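Local coordinates for UPF0749 protein MT1873 (Mycobacterium tuberculosis, PDB 3GMG), which is of unknown function but belongs to the UPF0749 (DUF881) family and is probably membrane-associated, the chain here being its C-terminal part, at residues A[107-113]-A[140-146]; A[39-45]-A[132-138]. All coordinates share one frame; numbering follows the deposited sequence. Where two conformers were deposited one is given.

How the interactions relate
Both interactions involve the five-stranded antiparallel sheet of the DUF881 domain, and their centres lie about 18 Å apart. Interaction 2 is the pairing of its edge strand 135-141 with strand 37-43. Interaction 1 lies where strand 135-141 runs out: past the corner at Asp142, the chain crosses the end of strand 104-109, the neighbour of strand 37-43 on its other side. The two contacts meet directly where Leu107 CD2 packs on Met39 CG at 3.8 Å. They also share helix 112-119, which starts in interaction 1 beside Gln140 and then packs through Ala116 and Met119 against the side chains of interaction 2. No ligand or active site is known here.

Interaction 1: residues A[107-113]-A[140-146]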
ATOM      1  N   LEU A 107       5.800 -17.496  -2.108  1.00 10.17           N
ATOM      2  CA  LEU A 107       5.724 -18.023  -0.738  1.00 10.22           C
ATOM      3  C   LEU A 107       4.842 -17.095   0.061  1.00 10.54           C
ATOM      4  O   LEU A 107       4.982 -15.886  -0.015  1.00 11.01           O
ATOM      5  CB  LEU A 107       7.102 -18.069  -0.099  1.00 10.92           C
ATOM      6  CG  LEU A 107       8.189 -18.815  -0.869  1.00 13.14           C
ATOM      7  CD1 LEU A 107       9.542 -18.575  -0.238  1.00 15.33           C
ATOM      8  CD2 LEU A 107       7.893 -20.308  -0.837  1.00 15.92           C
ATOM      9  N   ALA A 108       3.906 -17.648   0.808  1.00  9.88           N
ATOM     10  CA  ALA A 108       3.012 -16.837   1.647  1.00  9.85           C
ATOM     11  C   ALA A 108       2.785 -17.534   2.977  1.00 10.30           C
ATOM     12  O   ALA A 108       2.541 -18.737   3.016  1.00 11.27           O
ATOM     13  CB  ALA A 108       1.711 -16.607   0.980  1.00 11.03           C
ATOM     14  N   ILE A 109       2.869 -16.763   4.046  1.00  9.86           N
ATOM     15  CA  ILE A 109       2.643 -17.246   5.406  1.00 10.72           C
ATOM     16  C   ILE A 109       1.245 -16.861   5.834  1.00 10.84           C
ATOM     17  O   ILE A 109       0.862 -15.692   5.730  1.00 11.65           O
ATOM     18  CB  ILE A 109       3.689 -16.702   6.374  1.00 10.53           C
ATOM     19  CG1 ILE A 109       5.075 -17.313   6.085  1.00 11.82           C
ATOM     20  CG2 ILE A 109       3.302 -17.005   7.840  1.00 12.12           C
ATOM     21  CD1 ILE A 109       6.237 -16.612   6.755  1.00 13.48           C
ATOM     22  N   GLY A 110       0.481 -17.841   6.283  1.00 11.25           N
ATOM     23  CA  GLY A 110      -0.926 -17.651   6.681  1.00 11.98           C
ATOM     24  C   GLY A 110      -1.581 -18.995   6.907  1.00 12.97           C
ATOM     25  O   GLY A 110      -0.895 -20.015   6.913  1.00 11.92           O
ATOM     26  N   ASP A 111      -2.905 -19.035   7.071  1.00 13.44           N
ATOM     27  CA  ASP A 111      -3.608 -20.314   7.218  1.00 13.59           C
ATOM     28  C   ASP A 111      -3.578 -21.069   5.883  1.00 13.05           C
ATOM     29  O   ASP A 111      -4.187 -20.631   4.902  1.00 12.95           O
ATOM     30  CB  ASP A 111      -5.058 -20.118   7.678  1.00 14.85           C
ATOM     31  CG  ASP A 111      -5.768 -21.422   7.849  1.00 16.21           C
ATOM     32  OD1 ASP A 111      -5.295 -22.217   8.685  1.00 18.92           O
ATOM     33  OD2 ASP A 111      -6.745 -21.678   7.108  1.00 18.26           O
ATOM     34  N   PRO A 112      -2.879 -22.217   5.835  1.00 12.55           N
ATOM     35  CA  PRO A 112      -2.698 -22.859   4.514  1.00 12.57           C
ATOM     36  C   PRO A 112      -3.992 -23.223   3.757  1.00 12.95           C
ATOM     37  O   PRO A 112      -4.093 -22.958   2.566  1.00 12.73           O
ATOM     38  CB  PRO A 112      -1.816 -24.088   4.837  1.00 13.29           C
ATOM     39  CG  PRO A 112      -1.128 -23.744   6.046  1.00 13.47           C
ATOM     40  CD  PRO A 112      -2.108 -22.934   6.863  1.00 13.06           C
ATOM     41  N   PRO A 113      -5.017 -23.774   4.445  1.00 13.32           N
ATOM     42  CA  PRO A 113      -6.246 -24.037   3.711  1.00 14.13           C
ATOM     43  C   PRO A 113      -6.955 -22.769   3.168  1.00 14.19           C
ATOM     44  O   PRO A 113      -7.569 -22.824   2.088  1.00 15.26           O
ATOM     45  CB  PRO A 113      -7.112 -24.759   4.759  1.00 15.00           C
ATOM     46  CG  PRO A 113      -6.128 -25.370   5.679  1.00 13.86           C
ATOM     47  CD  PRO A 113      -5.031 -24.388   5.787  1.00 14.09           C
ATOM     48  N   GLN A 140       0.364 -26.601   0.280  1.00 12.12           N
ATOM     49  CA  GLN A 140       0.206 -26.235   1.677  1.00 12.90           C
ATOM     50  C   GLN A 140       1.367 -26.798   2.474  1.00 13.28           C
ATOM     51  O   GLN A 140       1.834 -27.931   2.219  1.00 14.52           O
ATOM     52  CB  GLN A 140      -1.115 -26.753   2.238  1.00 13.26           C
ATOM     53  CG  GLN A 140      -2.327 -26.148   1.565  1.00 14.63           C
ATOM     54  CD  GLN A 140      -3.649 -26.637   2.139  1.00 17.20           C
ATOM     55  OE1 GLN A 140      -3.793 -26.751   3.350  1.00 19.56           O
ATOM     56  NE2 GLN A 140      -4.608 -26.909   1.273  1.00 21.03           N
ATOM     57  N   ALA A 141       1.849 -26.034   3.448  1.00 12.93           N
ATOM     58  CA  ALA A 141       3.017 -26.437   4.211  1.00 13.29           C
ATOM     59  C   ALA A 141       2.914 -25.995   5.662  1.00 14.14           C
ATOM     60  O   ALA A 141       2.485 -24.887   5.971  1.00 14.03           O
ATOM     61  CB  ALA A 141       4.293 -25.875   3.575  1.00 14.31           C
ATOM     62  N   ASP A 142       3.345 -26.863   6.561  1.00 14.94           N
ATOM     63  CA  ASP A 142       3.372 -26.513   7.971  1.00 15.89           C
ATOM     64  C   ASP A 142       4.416 -25.436   8.284  1.00 14.17           C
ATOM     65  O   ASP A 142       4.328 -24.750   9.297  1.00 14.34           O
ATOM     66  CB  ASP A 142       3.623 -27.758   8.821  1.00 16.95           C
ATOM     67  CG  ASP A 142       2.431 -28.704   8.848  1.00 20.04           C
ATOM     68  OD1 ASP A 142       1.303 -28.312   8.457  1.00 24.75           O
ATOM     69  OD2 ASP A 142       2.622 -29.861   9.282  1.00 27.96           O
ATOM     70  N   ARG A 143       5.408 -25.263   7.408  1.00 13.86           N
ATOM     71  CA  ARG A 143       6.419 -24.225   7.558  1.00 13.26           C
ATOM     72  C   ARG A 143       6.879 -23.712   6.201  1.00 13.24           C
ATOM     73  O   ARG A 143       7.333 -24.475   5.358  1.00 13.90           O
ATOM     74  CB  ARG A 143       7.657 -24.739   8.293  1.00 13.83           C
ATOM     75  CG  ARG A 143       8.774 -23.727   8.392  1.00 14.10           C
ATOM     76  CD  ARG A 143       9.966 -24.248   9.184  1.00 15.84           C
ATOM     77  NE  ARG A 143      11.112 -23.391   8.980  1.00 17.06           N
ATOM     78  CZ  ARG A 143      12.349 -23.697   9.355  1.00 23.03           C
ATOM     79  NH1 ARG A 143      12.595 -24.863   9.961  1.00 24.28           N
ATOM     80  NH2 ARG A 143      13.338 -22.845   9.109  1.00 25.15           N
ATOM     81  N   VAL A 144       6.807 -22.399   6.059  1.00 12.93           N
ATOM     82  CA  VAL A 144       7.305 -21.659   4.910  1.00 12.92           C
ATOM     83  C   VAL A 144       8.203 -20.560   5.451  1.00 12.59           C
ATOM     84  O   VAL A 144       7.858 -19.931   6.462  1.00 12.33           O
ATOM     85  CB  VAL A 144       6.105 -21.041   4.166  1.00 13.65           C
ATOM     86  CG1 VAL A 144       6.568 -20.034   3.100  1.00 15.67           C
ATOM     87  CG2 VAL A 144       5.224 -22.129   3.558  1.00 15.17           C
ATOM     88  N   ASP A 145       9.350 -20.320   4.825  1.00 11.95           N
ATOM     89  CA  ASP A 145      10.265 -19.259   5.243  1.00 12.71           C
ATOM     90  C   ASP A 145      10.306 -18.124   4.229  1.00 12.54           C
ATOM     91  O   ASP A 145      10.532 -18.358   3.049  1.00 13.50           O
ATOM     92  CB  ASP A 145      11.695 -19.781   5.430  1.00 13.19           C
ATOM     93  CG  ASP A 145      11.846 -20.754   6.612  1.00 16.39           C
ATOM     94  OD1 ASP A 145      10.885 -21.028   7.352  1.00 15.46           O
ATOM     95  OD2 ASP A 145      12.978 -21.260   6.769  1.00 20.81           O
ATOM     96  N   VAL A 146      10.058 -16.906   4.702  1.00 12.28           N
ATOM     97  CA  VAL A 146      10.124 -15.699   3.897  1.00 13.13           C
ATOM     98  C   VAL A 146      11.331 -14.929   4.386  1.00 13.97           C
ATOM     99  O   VAL A 146      11.286 -14.305   5.449  1.00 14.79           O
ATOM    100  CB  VAL A 146       8.826 -14.863   4.019  1.00 12.13           C
ATOM    101  CG1 VAL A 146       9.021 -13.465   3.408  1.00 12.99           C
ATOM    102  CG2 VAL A 146       7.673 -15.608   3.344  1.00 13.12           C
TER
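The corner where edge strand 135-141 gives way to strand 143-146 packs over the end of strand 104-109 and the start of helix 112-119, Val144 meeting Leu107 and Gln140 meeting the two prolines. Val144 CG1 approaches Leu107 CB to 3.8 Å, and Leu107 CD1 rests on the backbone O of Asp145 at 3.4 Å. Ile109 reaches over with its terminal methyl: CD1 lies 3.8 Å from Val146 CG2 and 3.7 Å from the carbonyl O of Val144. With Val146 CG1 anti to the backbone N (chi1 168°), CG2 is left beside that N to meet Ile109. Strand 143-146 crosses strand 107-109 at -111° with the axes 6.7 Å apart; Leu107 and Ile109 side chains, not backbone pairing, make the contact, and strand 143-146 pairs with strand 33-35. Gln140 runs extended beyond CG along Pro112, its CB 3.8 Å from Pro112 CB. Gln140 OE1 lies 3.4 Å from Pro113 N, which has no hydrogen to give. Asp111 is the N-cap of the helix, and its OD2 also hydrogen-bonds Thr114 OG1. Arg143 grips Asp145 side-on, NE to OD1 and NH2 to OD2, and Asp145 OD1 also bonds Thr34. Tyr157 of the second subunit packs on Ile109.

Interaction 2: residues A[39-45]-A[132-138]; sequences MITIDDP and VGGRMVV
Thr41 and Asp43 each form a hydrogen-bonded antiparallel pair, with Val137 and Arg135 respectively, joining edge strand 135-141 to strand 37-43. Each pair has two backbone hydrogen bonds, from Thr41 N to Val137 O at 2.8 Å to Arg135 N to Asp43 O at 3.0 Å. The non-hydrogen-bonded pairs Ile40-Val138 and Ile42-Met136 alternate with them, and there CA-H groups approach carbonyls, as Met136 CA does to Thr41 O at 3.2 Å. On the face carrying Ile40, Ile42, Met136 and Val138 the packing is apolar. Ile40 CG2 sits diagonally across from Met136, 3.6 Å from its CG, and the bend at chi3 (-77°) brings the methyl CE to 4.0 Å from that same CG2 and against Ile42 CD1. Helices 51-63 and 112-119 cover this face. Thr41, Asp43, Arg135 and Val137 lie on the other, where Arg135 is modelled in two conformers. Beyond the strands, a water donates to Asp44 OD1 (2.6 Å) and Val132 O, while Gly48 N and Val49 N bond the Asp44 carboxylate. Gly133 ends helix 125-131 in a Schellman motif. The backbone thus fixes the pairing, while side chains divide it into a helix-covered apolar face and a more polar one, where the opposite charges of Asp43 and Arg135 may attract weakly.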
ATOM      1  N   MET A  39       3.295 -22.583  -0.785  1.00 10.36           N
ATOM      2  CA  MET A  39       4.176 -22.288  -1.907  1.00 10.48           C
ATOM      3  C   MET A  39       3.373 -22.482  -3.175  1.00 10.16           C
ATOM      4  O   MET A  39       2.759 -23.537  -3.394  1.00 11.46           O
ATOM      5  CB  MET A  39       5.383 -23.208  -1.900  1.00 10.82           C
ATOM      6  CG  MET A  39       6.352 -23.000  -3.067  1.00 11.31           C
ATOM      7  SD  MET A  39       7.945 -23.946  -3.008  1.00 10.19           S
ATOM      8  CE  MET A  39       7.271 -25.547  -3.215  1.00 17.75           C
ATOM      9  N   ILE A  40       3.390 -21.459  -4.011  1.00 10.55           N
ATOM     10  CA  ILE A  40       2.670 -21.436  -5.263  1.00 11.17           C
ATOM     11  C   ILE A  40       3.695 -21.428  -6.374  1.00 11.79           C
ATOM     12  O   ILE A  40       4.552 -20.552  -6.408  1.00 12.81           O
ATOM     13  CB  ILE A  40       1.817 -20.164  -5.385  1.00 12.11           C
ATOM     14  CG1 ILE A  40       0.860 -20.057  -4.189  1.00 14.19           C
ATOM     15  CG2 ILE A  40       1.065 -20.138  -6.728  1.00 13.26           C
ATOM     16  CD1 ILE A  40       0.371 -18.682  -3.912  1.00 18.50           C
ATOM     17  N   THR A  41       3.622 -22.411  -7.258  1.00 11.99           N
ATOM     18  CA  THR A  41       4.473 -22.448  -8.448  1.00 13.08           C
ATOM     19  C   THR A  41       3.639 -22.076  -9.669  1.00 12.85           C
ATOM     20  O   THR A  41       2.532 -22.586  -9.843  1.00 12.81           O
ATOM     21  CB  THR A  41       5.060 -23.821  -8.650  1.00 13.92           C
ATOM     22  OG1 THR A  41       5.774 -24.205  -7.476  1.00 17.87           O
ATOM     23  CG2 THR A  41       5.983 -23.823  -9.855  1.00 15.66           C
ATOM     24  N   ILE A  42       4.159 -21.170 -10.493  1.00 13.07           N
ATOM     25  CA  ILE A  42       3.512 -20.797 -11.748  1.00 13.70           C
ATOM     26  C   ILE A  42       4.466 -21.120 -12.896  1.00 14.16           C
ATOM     27  O   ILE A  42       5.550 -20.518 -12.998  1.00 14.30           O
ATOM     28  CB  ILE A  42       3.147 -19.297 -11.800  1.00 13.80           C
ATOM     29  CG1 ILE A  42       2.113 -18.981 -10.719  1.00 16.28           C
ATOM     30  CG2 ILE A  42       2.562 -18.964 -13.176  1.00 14.65           C
ATOM     31  CD1 ILE A  42       1.717 -17.526 -10.615  1.00 17.54           C
ATOM     32  N   ASP A  43       4.083 -22.103 -13.700  1.00 15.98           N
ATOM     33  CA  ASP A  43       4.796 -22.402 -14.933  1.00 17.83           C
ATOM     34  C   ASP A  43       4.089 -21.663 -16.058  1.00 17.64           C
ATOM     35  O   ASP A  43       2.857 -21.738 -16.190  1.00 18.57           O
ATOM     36  CB  ASP A  43       4.822 -23.904 -15.195  1.00 18.99           C
ATOM     37  CG  ASP A  43       5.850 -24.292 -16.257  1.00 23.11           C
ATOM     38  OD1 ASP A  43       7.062 -24.026 -16.059  1.00 30.58           O
ATOM     39  OD2 ASP A  43       5.448 -24.881 -17.265  1.00 31.01           O
ATOM     40  N   ASP A  44       4.872 -20.948 -16.861  1.00 17.97           N
ATOM     41  CA  ASP A  44       4.346 -20.071 -17.906  1.00 18.13           C
ATOM     42  C   ASP A  44       5.132 -20.300 -19.198  1.00 18.77           C
ATOM     43  O   ASP A  44       5.967 -19.469 -19.573  1.00 19.13           O
ATOM     44  CB  ASP A  44       4.463 -18.619 -17.465  1.00 17.76           C
ATOM     45  CG  ASP A  44       3.818 -17.644 -18.435  1.00 16.91           C
ATOM     46  OD1 ASP A  44       2.985 -18.075 -19.263  1.00 17.83           O
ATOM     47  OD2 ASP A  44       4.138 -16.450 -18.356  1.00 16.97           O
ATOM     48  N   PRO A  45       4.850 -21.419 -19.872  1.00 19.72           N
ATOM     49  CA  PRO A  45       5.643 -21.789 -21.059  1.00 20.58           C
ATOM     50  C   PRO A  45       5.434 -20.937 -22.316  1.00 21.43           C
ATOM     51  O   PRO A  45       6.263 -21.021 -23.239  1.00 22.39           O
ATOM     52  CB  PRO A  45       5.211 -23.229 -21.304  1.00 20.82           C
ATOM     53  CG  PRO A  45       3.815 -23.273 -20.812  1.00 21.99           C
ATOM     54  CD  PRO A  45       3.850 -22.453 -19.557  1.00 19.33           C
ATOM     55  N   VAL A 132      -3.732 -18.627 -20.485  1.00 20.92           N
ATOM     56  CA  VAL A 132      -2.566 -18.364 -21.331  1.00 20.48           C
ATOM     57  C   VAL A 132      -1.666 -19.598 -21.460  1.00 20.20           C
ATOM     58  O   VAL A 132      -0.528 -19.487 -21.914  1.00 20.58           O
ATOM     59  CB  VAL A 132      -1.785 -17.075 -20.871  1.00 20.85           C
ATOM     60  CG1 VAL A 132      -2.669 -15.848 -20.944  1.00 21.40           C
ATOM     61  CG2 VAL A 132      -1.206 -17.229 -19.453  1.00 20.77           C
ATOM     62  N   GLY A 133      -2.182 -20.771 -21.083  1.00 20.10           N
ATOM     63  CA  GLY A 133      -1.477 -22.036 -21.247  1.00 19.79           C
ATOM     64  C   GLY A 133      -0.507 -22.369 -20.128  1.00 19.63           C
ATOM     65  O   GLY A 133       0.315 -23.270 -20.263  1.00 20.26           O
ATOM     66  N   GLY A 134      -0.600 -21.647 -19.016  1.00 19.14           N
ATOM     67  CA  GLY A 134       0.229 -21.965 -17.854  1.00 18.29           C
ATOM     68  C   GLY A 134      -0.436 -22.905 -16.865  1.00 18.60           C
ATOM     69  O   GLY A 134      -1.568 -23.364 -17.059  1.00 18.61           O
ATOM     70  N   ARG A 135       0.297 -23.218 -15.804  1.00 18.35           N
ATOM     71  CA  ARG A 135      -0.131 -24.141 -14.751  0.50 18.06           C
ATOM     72  C   ARG A 135       0.240 -23.532 -13.415  1.00 17.22           C
ATOM     73  O   ARG A 135       1.319 -22.981 -13.309  1.00 16.15           O
ATOM     74  CB  ARG A 135       0.634 -25.470 -14.854  0.50 18.83           C
ATOM     75  CG  ARG A 135      -0.151 -26.636 -15.393  0.50 21.91           C
ATOM     76  CD  ARG A 135       0.379 -27.931 -14.783  0.50 24.59           C
ATOM     77  NE  ARG A 135       1.847 -27.993 -14.756  0.50 27.75           N
ATOM     78  CZ  ARG A 135       2.539 -28.600 -13.793  0.50 28.67           C
ATOM     79  NH1 ARG A 135       1.887 -29.171 -12.792  0.50 29.10           N
ATOM     80  NH2 ARG A 135       3.872 -28.628 -13.817  0.50 29.45           N
ATOM     81  N   MET A 136      -0.603 -23.710 -12.410  1.00 15.41           N
ATOM     82  CA  MET A 136      -0.288 -23.359 -11.044  1.00 14.32           C
ATOM     83  C   MET A 136      -0.328 -24.609 -10.187  1.00 13.99           C
ATOM     84  O   MET A 136      -1.243 -25.426 -10.317  1.00 15.23           O
ATOM     85  CB  MET A 136      -1.315 -22.350 -10.497  1.00 14.13           C
ATOM     86  CG  MET A 136      -1.043 -21.832  -9.070  1.00 12.12           C
ATOM     87  SD  MET A 136      -2.369 -20.669  -8.400  1.00  9.10           S
ATOM     88  CE  MET A 136      -1.914 -19.174  -9.292  1.00 16.27           C
ATOM     89  N   VAL A 137       0.666 -24.759  -9.319  1.00 12.43           N
ATOM     90  CA  VAL A 137       0.679 -25.797  -8.276  1.00 12.58           C
ATOM     91  C   VAL A 137       0.664 -25.070  -6.925  1.00 12.28           C
ATOM     92  O   VAL A 137       1.439 -24.146  -6.698  1.00 12.60           O
ATOM     93  CB  VAL A 137       1.924 -26.708  -8.361  1.00 13.05           C
ATOM     94  CG1 VAL A 137       1.914 -27.751  -7.230  1.00 14.38           C
ATOM     95  CG2 VAL A 137       1.998 -27.375  -9.735  1.00 15.71           C
ATOM     96  N   VAL A 138      -0.221 -25.494  -6.026  1.00 12.58           N
ATOM     97  CA  VAL A 138      -0.375 -24.893  -4.704  1.00 13.77           C
ATOM     98  C   VAL A 138      -0.033 -25.931  -3.650  1.00 13.47           C
ATOM     99  O   VAL A 138      -0.728 -26.937  -3.521  1.00 15.43           O
ATOM    100  CB  VAL A 138      -1.834 -24.418  -4.505  1.00 14.17           C
ATOM    101  CG1 VAL A 138      -1.997 -23.780  -3.140  1.00 15.14           C
ATOM    102  CG2 VAL A 138      -2.226 -23.421  -5.581  1.00 16.13           C
TER
HETATM  103  O   HOH W   1       2.046 -19.971 -20.771  1.00 19.31           O